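Local coordinates for protein sensor histidine kinase CitA (Klebsiella pneumoniae, PDB 1P0Z) that senses citrate through this periplasmic PAS-like domain, which binds H-citrate(2-), and probably activates the response regulator CitB by phosphorylation to induce citrate-fermentation genes, at residues 6-11 with 100-105; 17-22 with 39-44; 27-32 with 106-111; 77-82 with 92-97. All blocks are in the same frame, centred on the assembly; numbering follows the deposited sequence. Where two conformers were deposited one is given.

Contact 1 (6-11 with 100-105). With MO7 (bis(mu4-oxo)-bis(mu3-oxo)-octakis(mu2-oxo)-dodecaoxo-heptamolybdenum (VI)), chain M; OMO (Mo(VI)(=O)(oh)2 cluster), chain N.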
# COMPACT_ATOMS: atom_id res chain seq x y z
N TYR A 6 -4.04 -16.94 -4.09
CA TYR A 6 -2.66 -16.75 -4.54
C TYR A 6 -2.50 -15.72 -5.66
O TYR A 6 -1.66 -14.82 -5.55
CB TYR A 6 -2.12 -18.09 -5.02
CG TYR A 6 -0.74 -17.99 -5.58
CD1 TYR A 6 0.33 -17.79 -4.74
CD2 TYR A 6 -0.52 -18.02 -6.97
CE1 TYR A 6 1.61 -17.60 -5.25
CE2 TYR A 6 0.77 -17.83 -7.49
CZ TYR A 6 1.81 -17.63 -6.62
OH TYR A 6 3.10 -17.45 -7.10
N GLN A 7 -3.29 -15.85 -6.73
CA GLN A 7 -3.13 -14.89 -7.82
C GLN A 7 -3.47 -13.48 -7.42
O GLN A 7 -2.83 -12.53 -7.88
CB GLN A 7 -3.98 -15.28 -9.04
CG GLN A 7 -3.43 -16.49 -9.78
CD GLN A 7 -4.00 -16.55 -11.23
OE1 GLN A 7 -3.89 -15.57 -11.97
NE2 GLN A 7 -4.60 -17.66 -11.61
N VAL A 8 -4.50 -13.31 -6.60
CA VAL A 8 -4.82 -11.95 -6.16
C VAL A 8 -3.65 -11.35 -5.37
O VAL A 8 -3.30 -10.19 -5.54
CB VAL A 8 -6.09 -11.96 -5.30
CG1 VAL A 8 -6.35 -10.57 -4.67
CG2 VAL A 8 -7.29 -12.39 -6.22
N GLY A 9 -3.07 -12.14 -4.46
CA GLY A 9 -1.96 -11.62 -3.67
C GLY A 9 -0.78 -11.23 -4.56
O GLY A 9 -0.17 -10.19 -4.32
N GLN A 10 -0.50 -12.03 -5.59
CA GLN A 10 0.62 -11.71 -6.48
C GLN A 10 0.35 -10.43 -7.24
O GLN A 10 1.27 -9.63 -7.42
CB GLN A 10 0.90 -12.90 -7.42
CG GLN A 10 1.46 -14.12 -6.68
CD GLN A 10 2.75 -13.81 -5.90
OE1 GLN A 10 3.77 -13.49 -6.48
NE2 GLN A 10 2.67 -13.87 -4.57
N ARG A 11 -0.89 -10.23 -7.68
CA ARG A 11 -1.30 -9.01 -8.40
C ARG A 11 -1.12 -7.81 -7.47
O ARG A 11 -0.60 -6.74 -7.85
CB ARG A 11 -2.78 -9.10 -8.85
CG ARG A 11 -2.98 -9.63 -10.28
CD ARG A 11 -2.66 -8.52 -11.33
NE ARG A 11 -3.70 -7.48 -11.35
CZ ARG A 11 -3.50 -6.22 -11.73
NH1 ARG A 11 -2.28 -5.81 -12.13
NH2 ARG A 11 -4.52 -5.35 -11.71
N SER A 100 -11.84 -7.65 5.60
CA SER A 100 -10.79 -8.64 5.43
C SER A 100 -10.26 -8.57 4.00
O SER A 100 -10.99 -8.79 3.03
CB SER A 100 -11.31 -10.04 5.75
OG SER A 100 -10.22 -10.93 5.78
N SER A 101 -8.96 -8.25 3.89
CA SER A 101 -8.37 -8.07 2.56
C SER A 101 -6.97 -8.61 2.45
O SER A 101 -6.23 -8.66 3.42
CB SER A 101 -8.29 -6.55 2.26
OG SER A 101 -7.55 -5.83 3.28
N LEU A 102 -6.60 -9.01 1.23
CA LEU A 102 -5.24 -9.50 0.94
C LEU A 102 -4.49 -8.23 0.51
O LEU A 102 -4.98 -7.52 -0.37
CB LEU A 102 -5.31 -10.51 -0.21
CG LEU A 102 -4.18 -11.54 -0.35
CD1 LEU A 102 -4.04 -12.34 0.92
CD2 LEU A 102 -4.49 -12.45 -1.52
N ARG A 103 -3.32 -7.96 1.10
CA ARG A 103 -2.55 -6.75 0.82
C ARG A 103 -1.21 -7.10 0.23
O ARG A 103 -0.61 -8.08 0.66
CB ARG A 103 -2.19 -5.98 2.11
CG ARG A 103 -3.39 -5.54 2.94
CD ARG A 103 -3.70 -6.57 4.13
NE ARG A 103 -4.84 -5.94 4.79
CZ ARG A 103 -4.74 -5.00 5.74
NH1 ARG A 103 -3.56 -4.65 6.21
NH2 ARG A 103 -5.85 -4.32 6.11
N GLY A 104 -0.79 -6.33 -0.75
CA GLY A 104 0.59 -6.48 -1.23
C GLY A 104 1.25 -5.23 -0.63
O GLY A 104 0.74 -4.13 -0.83
N LYS A 105 2.36 -5.40 0.09
CA LYS A 105 3.05 -4.29 0.75
C LYS A 105 4.47 -4.20 0.27
O LYS A 105 5.10 -5.23 0.04
CB LYS A 105 3.09 -4.51 2.25
CG LYS A 105 1.70 -4.82 2.89
CD LYS A 105 1.43 -3.83 4.02
CE LYS A 105 0.30 -4.29 4.86
NZ LYS A 105 0.03 -3.24 5.87
MO1 MO7 M . -9.44 -19.39 -7.38
O1 MO7 M . -8.36 -19.78 -8.52
O2 MO7 M . -10.58 -18.72 -5.75
O3 MO7 M . -9.68 -17.53 -7.77
O4 MO7 M . -10.98 -20.00 -8.06
O5 MO7 M . -7.66 -18.43 -6.39
MO2 MO7 M . -12.54 -19.48 -6.28
O6 MO7 M . -13.50 -19.03 -5.04
O7 MO7 M . -12.44 -17.81 -7.13
O8 MO7 M . -13.64 -20.29 -7.39
MO3 MO7 M . -11.04 -16.68 -6.22
O9 MO7 M . -9.22 -16.19 -5.63
O10 MO7 M . -11.86 -16.33 -4.75
O11 MO7 M . -11.39 -15.30 -7.18
MO4 MO7 M . -7.85 -16.41 -7.02
O12 MO7 M . -6.96 -17.26 -8.50
O13 MO7 M . -8.38 -15.07 -8.03
O14 MO7 M . -6.48 -15.77 -6.10
MO5 MO7 M . -6.16 -18.88 -7.82
O15 MO7 M . -4.71 -18.20 -7.16
O16 MO7 M . -5.62 -19.55 -9.32
O17 MO7 M . -9.00 -20.72 -6.09
O18 MO7 M . -11.74 -20.98 -5.44
O19 MO7 M . -6.30 -20.48 -6.78
MO6 MO7 M . -10.23 -20.30 -4.34
MO7 MO7 M . -7.08 -20.07 -5.11
O20 MO7 M . -8.48 -19.53 -3.92
O21 MO7 M . -11.08 -19.65 -3.11
O22 MO7 M . -9.85 -21.92 -3.78
O23 MO7 M . -6.93 -21.73 -4.51
O24 MO7 M . -5.75 -19.25 -4.32
OM1 OMO N . -5.67 -1.02 9.50
MO OMO N . -4.24 -1.33 8.32
OR1 OMO N . -4.02 -3.01 8.56
OM2 OMO N . -2.94 -0.61 9.24
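Leu102 on the antiparallel sheet of the periplasmic PAS (Cache) domain packs against Val8 and Gly9 in the first turns of the long N-terminal helix 6-20. The closest backbone approach pairs Gly9 CA with Leu102 CA at 6.0 Å, a spacing consistent with the absence of a side chain at Gly9. In the conformer described, one of two modelled, Leu102 CG stands opposite the backbone N across its CA–CB bond (chi1 -157°), and branch CD2 lies against the helix backbone, 3.3 Å from Gly9 N. The same methyl reaches Val8 CG1 at 4.1 Å, the two side chains running at a slant to each other. The other Val8 branch, CG2, turns to the heptamolybdate at the start of the helix. That polyanion takes up N-H groups of the first turn: Gln7 N reaches O15 at 2.8 Å, and Tyr6 N and Val8 N bond in the same way to O24 and O14, a setting the helix dipole probably favours. Gln7 NE2 adds a side-chain bond to O16. Next to Leu102 in the strand, Arg103 projects from the other side of the sheet, where NH1 donates to OR1 of the oxomolybdenum group at 2.9 Å (155° at the hydrogen). Both Arg103 and Lys105 bind citrate. On the helix side, Val91 and Val93 touch Leu102, Gln10 of the helix also reaches Val91, and Tyr123 touches Val8, so the start of helix 6-20 contacts strands 90-96, 101-109 and 115-124.

Contact 2 (17-22 with 39-44). With NA (sodium ion), chain L.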
# COMPACT_ATOMS: atom_id res chain seq x y z
N MET A 17 4.83 -3.01 -5.42
CA MET A 17 6.24 -2.84 -5.74
C MET A 17 6.39 -1.75 -6.81
O MET A 17 7.26 -0.87 -6.69
CB MET A 17 6.84 -4.17 -6.18
CG MET A 17 6.95 -5.12 -5.01
SD MET A 17 7.61 -6.70 -5.47
CE MET A 17 9.27 -6.22 -5.90
N GLN A 18 5.57 -1.81 -7.85
CA GLN A 18 5.65 -0.84 -8.93
C GLN A 18 5.37 0.57 -8.45
O GLN A 18 6.10 1.51 -8.78
CB GLN A 18 4.66 -1.19 -10.04
CG GLN A 18 5.07 -2.41 -10.78
CD GLN A 18 4.05 -2.84 -11.80
OE1 GLN A 18 2.86 -2.95 -11.49
NE2 GLN A 18 4.50 -3.10 -13.01
N ILE A 19 4.32 0.73 -7.66
CA ILE A 19 3.95 2.06 -7.20
C ILE A 19 5.01 2.60 -6.26
O ILE A 19 5.42 3.78 -6.36
CB ILE A 19 2.58 2.03 -6.48
CG1 ILE A 19 1.50 1.65 -7.49
CG2 ILE A 19 2.31 3.36 -5.81
CD1 ILE A 19 0.15 1.44 -6.85
N SER A 20 5.50 1.75 -5.34
CA SER A 20 6.46 2.25 -4.35
C SER A 20 7.79 2.69 -4.96
O SER A 20 8.52 3.45 -4.34
CB SER A 20 6.73 1.19 -3.25
OG SER A 20 7.39 0.06 -3.79
N ALA A 21 8.09 2.19 -6.14
CA ALA A 21 9.35 2.51 -6.83
C ALA A 21 9.25 3.73 -7.74
O ALA A 21 10.27 4.15 -8.31
CB ALA A 21 9.80 1.30 -7.64
N MET A 22 8.06 4.32 -7.87
CA MET A 22 7.92 5.48 -8.75
C MET A 22 8.72 6.68 -8.23
O MET A 22 8.50 7.12 -7.12
CB MET A 22 6.45 5.88 -8.91
CG MET A 22 5.63 4.88 -9.71
SD MET A 22 3.88 5.21 -9.59
CE MET A 22 3.71 6.65 -10.61
N ALA A 39 -2.73 13.22 -6.29
CA ALA A 39 -2.75 13.33 -7.76
C ALA A 39 -2.09 12.14 -8.44
O ALA A 39 -2.49 11.73 -9.55
CB ALA A 39 -2.05 14.62 -8.19
N LEU A 40 -1.08 11.56 -7.78
CA LEU A 40 -0.38 10.41 -8.35
C LEU A 40 -1.14 9.10 -8.12
O LEU A 40 -1.23 8.26 -9.02
CB LEU A 40 1.01 10.27 -7.73
CG LEU A 40 2.08 11.32 -8.08
CD1 LEU A 40 3.27 11.24 -7.09
CD2 LEU A 40 2.55 11.10 -9.53
N ILE A 41 -1.69 8.93 -6.93
CA ILE A 41 -2.36 7.68 -6.60
C ILE A 41 -3.79 7.53 -7.08
O ILE A 41 -4.20 6.46 -7.49
CB ILE A 41 -2.31 7.41 -5.09
CG1 ILE A 41 -0.85 7.43 -4.59
CG2 ILE A 41 -2.98 6.09 -4.78
CD1 ILE A 41 0.03 6.37 -5.19
N ASP A 42 -4.57 8.62 -7.04
CA ASP A 42 -5.96 8.51 -7.49
C ASP A 42 -6.13 7.86 -8.86
O ASP A 42 -6.97 7.00 -9.02
CB ASP A 42 -6.63 9.89 -7.55
CG ASP A 42 -7.16 10.37 -6.21
OD1 ASP A 42 -7.20 9.60 -5.22
OD2 ASP A 42 -7.58 11.56 -6.15
N PRO A 43 -5.35 8.31 -9.86
CA PRO A 43 -5.54 7.67 -11.17
C PRO A 43 -5.18 6.19 -11.14
O PRO A 43 -5.77 5.40 -11.87
CB PRO A 43 -4.62 8.46 -12.11
CG PRO A 43 -4.34 9.77 -11.35
CD PRO A 43 -4.29 9.32 -9.91
N MET A 44 -4.19 5.83 -10.31
CA MET A 44 -3.80 4.43 -10.23
C MET A 44 -4.87 3.60 -9.52
O MET A 44 -5.14 2.44 -9.88
CB MET A 44 -2.45 4.30 -9.52
CG MET A 44 -1.41 5.17 -10.19
SD MET A 44 0.26 4.80 -9.75
CE MET A 44 0.52 3.35 -10.81
NA NA L . 9.34 -1.05 -2.92
O HOH W 1 9.58 -1.68 -5.19
O HOH W 2 11.05 -2.80 -2.37
O HOH W 3 11.39 0.30 -3.29
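An apolar helix-to-helix contact joins Ile19 in the last turn of helix 6-20, and Met22 just beyond it, to Ile41 and Met44 of helix 34-47, on the helical side of the PAS-type sheet. The backbones stay well apart, Ile19 CA lying 8.5 Å from Ile41 CA, and long aliphatic and thioether chains fill the gap. Ile19 divides its branches between two partners. Its CG2 meets Ile41 CD1 at 3.8 Å with the side chains aslant, whereas CG1 faces Met44 CE at 3.9 Å where the two chains reach toward each other end on. Met22 and Met44 instead run past each other in opposite directions, which sets their sulfurs side by side, Met22 SD being 3.6 Å from Met44 SD. Both methionines bend at the last torsion (chi3 73° in Met22, 79° in Met44), and the bend in Met44 carries CE back to Ile19. Met22 is also the N-cap residue of helix 23-30, and Pro43 kinks the partner helix because it has no N-H for the preceding turn. Away from this interface, Ser20 OG coordinates a sodium ion at 2.4 Å. A water ligand of that ion donates a hydrogen bond to Met17 O. Beneath the helices, Ile53 of strand 52-57 touches both Ile19 and Ile41, Val119 and Val121 of strand 115-124 underlie Ile19, and Leu25 of helix 23-30 closes in beside it.

Contact 3 (27-32 with 106-111). With NA (sodium ion), chain L.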
# COMPACT_ATOMS: atom_id res chain seq x y z
N GLU A 27 9.65 11.23 -4.38
CA GLU A 27 9.80 12.67 -4.15
C GLU A 27 8.65 13.30 -3.38
O GLU A 27 8.89 14.08 -2.43
CB GLU A 27 9.97 13.42 -5.48
CG GLU A 27 10.17 14.94 -5.27
CD GLU A 27 10.42 15.69 -6.56
OE1 GLU A 27 11.44 15.40 -7.22
OE2 GLU A 27 9.61 16.57 -6.92
N ALA A 28 7.42 12.95 -3.74
CA ALA A 28 6.25 13.52 -3.07
C ALA A 28 6.24 13.11 -1.60
O ALA A 28 5.83 13.89 -0.73
CB ALA A 28 4.97 13.07 -3.78
N VAL A 29 6.69 11.89 -1.30
CA VAL A 29 6.72 11.44 0.09
C VAL A 29 7.81 12.18 0.90
O VAL A 29 7.59 12.55 2.05
CB VAL A 29 6.93 9.90 0.17
CG1 VAL A 29 7.22 9.44 1.61
CG2 VAL A 29 5.67 9.19 -0.35
N GLN A 30 8.98 12.37 0.30
CA GLN A 30 10.09 13.06 0.96
C GLN A 30 9.66 14.47 1.33
O GLN A 30 10.00 14.96 2.40
CB GLN A 30 11.31 13.12 0.03
CG GLN A 30 11.95 11.77 -0.21
CD GLN A 30 13.14 11.80 -1.15
OE1 GLN A 30 13.06 12.34 -2.26
NE2 GLN A 30 14.24 11.20 -0.72
N LYS A 31 8.90 15.10 0.44
CA LYS A 31 8.39 16.46 0.63
C LYS A 31 7.10 16.54 1.44
O LYS A 31 6.64 17.64 1.80
CB LYS A 31 8.13 17.11 -0.73
CG LYS A 31 9.36 17.33 -1.58
CD LYS A 31 8.98 17.85 -2.93
CE LYS A 31 10.21 18.11 -3.78
NZ LYS A 31 9.84 18.52 -5.16
N ARG A 32 6.51 15.38 1.71
CA ARG A 32 5.25 15.24 2.44
C ARG A 32 4.18 16.08 1.76
O ARG A 32 3.37 16.76 2.40
CB ARG A 32 5.42 15.67 3.91
CG ARG A 32 6.40 14.79 4.70
CD ARG A 32 6.36 15.10 6.21
NE ARG A 32 5.12 14.65 6.86
CZ ARG A 32 4.89 13.39 7.23
NH1 ARG A 32 5.81 12.46 7.01
NH2 ARG A 32 3.74 13.06 7.82
N SER A 106 4.96 -2.97 0.11
CA SER A 106 6.36 -2.81 -0.32
C SER A 106 6.82 -1.45 0.21
O SER A 106 6.05 -0.48 0.20
CB SER A 106 6.43 -2.82 -1.87
OG SER A 106 7.80 -2.80 -2.29
N PRO A 107 8.10 -1.35 0.64
CA PRO A 107 8.57 -0.06 1.17
C PRO A 107 8.84 0.91 0.03
O PRO A 107 9.09 0.50 -1.12
CB PRO A 107 9.90 -0.43 1.85
CG PRO A 107 10.42 -1.61 1.04
CD PRO A 107 9.12 -2.41 0.74
N ILE A 108 8.72 2.19 0.32
CA ILE A 108 9.10 3.24 -0.64
C ILE A 108 10.48 3.62 -0.08
O ILE A 108 10.60 3.90 1.12
CB ILE A 108 8.19 4.48 -0.53
CG1 ILE A 108 6.72 4.09 -0.69
CG2 ILE A 108 8.61 5.50 -1.60
CD1 ILE A 108 5.75 5.27 -0.46
N GLN A 109 11.51 3.62 -0.93
CA GLN A 109 12.90 3.89 -0.51
C GLN A 109 13.55 5.04 -1.25
O GLN A 109 13.26 5.26 -2.41
CB GLN A 109 13.73 2.63 -0.75
CG GLN A 109 13.38 1.51 0.23
CD GLN A 109 13.90 0.18 -0.23
OE1 GLN A 109 13.36 -0.42 -1.17
NE2 GLN A 109 14.97 -0.31 0.42
N ASP A 110 14.44 5.77 -0.56
CA ASP A 110 15.16 6.82 -1.29
C ASP A 110 16.30 6.15 -2.09
O ASP A 110 16.47 4.93 -2.05
CB ASP A 110 15.69 7.94 -0.36
CG ASP A 110 16.72 7.47 0.65
OD1 ASP A 110 17.40 6.45 0.47
OD2 ASP A 110 16.87 8.20 1.67
N ALA A 111 17.11 6.95 -2.79
CA ALA A 111 18.17 6.36 -3.60
C ALA A 111 19.23 5.55 -2.83
O ALA A 111 19.83 4.66 -3.39
CB ALA A 111 18.85 7.47 -4.45
NA NA L . 9.34 -1.05 -2.92
O HOH W 4 16.20 9.77 -3.11
O HOH W 5 15.33 10.34 1.76
O HOH W 3 11.39 0.30 -3.29
O HOH W 2 11.05 -2.80 -2.37
O HOH W 1 9.58 -1.68 -5.19
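The last turn of helix 23-30 runs beside the end of strand 101-109, with Val29 CA 8.6 Å from Ile108 CA and Gln30 CA 8.3 Å from Asp110 CA. Here a short helix of the PAS (Cache) fold packs on the helical face of the antiparallel sheet, at the end of strand 101-109, and its chain leaves through a Schellman motif, with Arg32 at positive phi (56°). The buried part of the contact is a single apolar meeting: Val29 CG2 touches Ile108 CD1 at 3.9 Å, in the Ile108 conformer described, one of two. Val29 CG2 lies beside its own backbone N, and Ile108 reaches it through an extended chain (chi2 175°). Ile116 and Ile37 also touch Val29, so strand 115-124 and helix 34-47 complete the apolar cluster. Toward solvent the contact becomes polar and water-mediated. Gln30, in one of its two conformers, extends until NE2 lies 3.6 Å from Asp110 CB, its amide plane turned 61° from the carboxylate. The polar ends are joined through water, which accepts from Gln30 NE2 at 2.8 Å and donates to Asp110 OD2 at 2.6 Å. The other carboxylate oxygen, OD1, turns to the backbone N of Lys114 in the following turn. Earlier in the strand, next to helix 6-20, Ser106 OG and Pro107 O enter a six-coordinate sodium site completed by Ser20 OG and three waters. One of these waters donates a hydrogen bond to Gln109 OE1 at 3.0 Å, giving the metal's shell a second-sphere partner.

Contact 4 (77-82 with 92-97). With OMO (Mo(VI)(=O)(oh)2 cluster), chain N.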
# COMPACT_ATOMS: atom_id res chain seq x y z
N GLY A 77 -2.62 -1.65 12.04
CA GLY A 77 -2.91 -3.06 11.83
C GLY A 77 -1.84 -4.02 12.30
O GLY A 77 -2.14 -5.19 12.58
N GLY A 78 -0.60 -3.55 12.39
CA GLY A 78 0.46 -4.43 12.83
C GLY A 78 1.14 -5.28 11.78
O GLY A 78 2.02 -6.07 12.10
N ASP A 79 0.73 -5.11 10.52
CA ASP A 79 1.33 -5.93 9.47
C ASP A 79 2.17 -5.09 8.50
O ASP A 79 2.41 -5.50 7.36
CB ASP A 79 0.23 -6.71 8.71
CG ASP A 79 -0.70 -5.81 7.85
OD1 ASP A 79 -0.86 -4.60 8.15
OD2 ASP A 79 -1.28 -6.33 6.85
N SER A 80 2.65 -3.95 8.97
CA SER A 80 3.46 -3.08 8.12
C SER A 80 4.92 -3.05 8.59
O SER A 80 5.78 -2.52 7.90
CB SER A 80 2.91 -1.64 8.12
OG SER A 80 1.59 -1.60 7.59
N ASP A 81 5.20 -3.64 9.76
CA ASP A 81 6.55 -3.58 10.30
C ASP A 81 7.64 -4.14 9.42
O ASP A 81 8.72 -3.53 9.31
CB ASP A 81 6.59 -4.27 11.66
CG ASP A 81 6.08 -3.37 12.77
OD1 ASP A 81 5.25 -2.47 12.48
OD2 ASP A 81 6.51 -3.57 13.94
N GLU A 82 7.37 -5.28 8.77
CA GLU A 82 8.44 -5.87 7.98
C GLU A 82 8.85 -5.00 6.79
O GLU A 82 10.02 -5.02 6.39
CB GLU A 82 8.09 -7.30 7.59
CG GLU A 82 7.93 -8.18 8.88
CD GLU A 82 9.13 -8.03 9.87
OE1 GLU A 82 10.32 -8.00 9.45
OE2 GLU A 82 8.87 -7.95 11.10
N SER A 92 0.11 -9.88 2.69
CA SER A 92 -0.40 -9.99 4.07
C SER A 92 -1.93 -10.06 4.00
O SER A 92 -2.51 -9.66 2.99
CB SER A 92 0.04 -8.76 4.88
OG SER A 92 -0.59 -8.67 6.15
N VAL A 93 -2.57 -10.58 5.05
CA VAL A 93 -4.04 -10.61 5.07
C VAL A 93 -4.47 -10.00 6.40
O VAL A 93 -3.88 -10.26 7.45
CB VAL A 93 -4.62 -12.05 4.92
CG1 VAL A 93 -4.15 -12.98 6.08
CG2 VAL A 93 -6.18 -11.98 4.86
N ARG A 94 -5.46 -9.11 6.33
CA ARG A 94 -5.95 -8.51 7.56
C ARG A 94 -7.24 -7.77 7.34
O ARG A 94 -7.54 -7.26 6.27
CB ARG A 94 -4.96 -7.50 8.16
CG ARG A 94 -4.99 -7.53 9.72
CD ARG A 94 -4.20 -6.35 10.33
NE ARG A 94 -4.90 -5.05 10.23
CZ ARG A 94 -5.82 -4.64 11.11
NH1 ARG A 94 -6.16 -5.44 12.13
NH2 ARG A 94 -6.37 -3.44 11.01
N LYS A 95 -8.05 -7.74 8.40
CA LYS A 95 -9.31 -6.99 8.37
C LYS A 95 -9.10 -5.59 8.96
O LYS A 95 -9.16 -5.38 10.18
CB LYS A 95 -10.40 -7.77 9.17
CG LYS A 95 -11.76 -7.02 9.21
CD LYS A 95 -12.89 -7.88 9.77
CE LYS A 95 -12.63 -8.21 11.23
NZ LYS A 95 -13.62 -9.21 11.64
N GLY A 96 -8.78 -4.64 8.09
CA GLY A 96 -8.64 -3.26 8.49
C GLY A 96 -10.04 -2.65 8.35
O GLY A 96 -11.02 -3.38 8.17
N SER A 97 -10.10 -1.33 8.33
CA SER A 97 -11.39 -0.61 8.26
C SER A 97 -12.23 -0.99 7.04
O SER A 97 -13.47 -0.97 7.07
CB SER A 97 -11.10 0.89 8.27
OG SER A 97 -10.55 1.33 7.00
OM1 OMO N . -5.67 -1.02 9.50
MO OMO N . -4.24 -1.33 8.32
OR1 OMO N . -4.02 -3.01 8.56
OM2 OMO N . -2.94 -0.61 9.24
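Ser92 OG donates a short hydrogen bond to Asp79 OD2, 2.5 Å long in the serine conformer described, one of two. Asp79 OD2 accepts with its anti lone pair, away from OD1. Asp79 CG sits between its backbone N and carbonyl carbon (chi1 68°), which brings the carboxylate over to strand 90-96. Both oxygens also pair with cations of the neighbouring strand, OD1 with Lys105 and OD2 with Arg103, a setting that probably favours the charged carboxylate. Arg94 and Gly77 meet round the oxomolybdenum group. Arg94 NE donates to OR1 at 2.8 Å, nearly straight at 161°, and Arg94 NH2 to OM1 at 2.9 Å, OM1 lying in the guanidinium plane. Gly77 adds its backbone N, 3.0 Å from OM2. The two arginine bonds line the guanidinium edge up with the oxomolybdenum group, and Gly77 N holds that group at another oxygen. The flat surface of the guanidinium is in turn pressed by backbone: Gly77 CA packs over one face, 3.2 Å from Arg94 NE, while Gly96 N lies over the opposite face toward the rim. A bend in the arginine chain (chi3 75°) turns the group to the ligand and sets Arg94 CD 3.3 Å from Gly77 O. The loop 77-80 and the edge strand thus form one wall of the ligand pocket of this PAS-type sensor domain, beside Arg103 and Lys105, which bind citrate.

How the contacts relate
Contacts 1 and 2 use opposite ends of helix 6-20, while contacts 1 and 3 share strand 101-109, so two helices meet one strand at its two ends. Contact 1 is buried and apolar between its segments; contacts 2 and 3 are partly buried, the former wholly apolar, the latter passing from a methyl cluster to water bridges. Contacts 2 and 3, whose centres lie about 11 Å apart, contribute to one sodium site. Contact 4, at the surface, is dominated by charge and by the oxomolybdenum group. It meets contact 1 on the ligand side of the sheet, where a salt bridge joins them and both contacts touch that group.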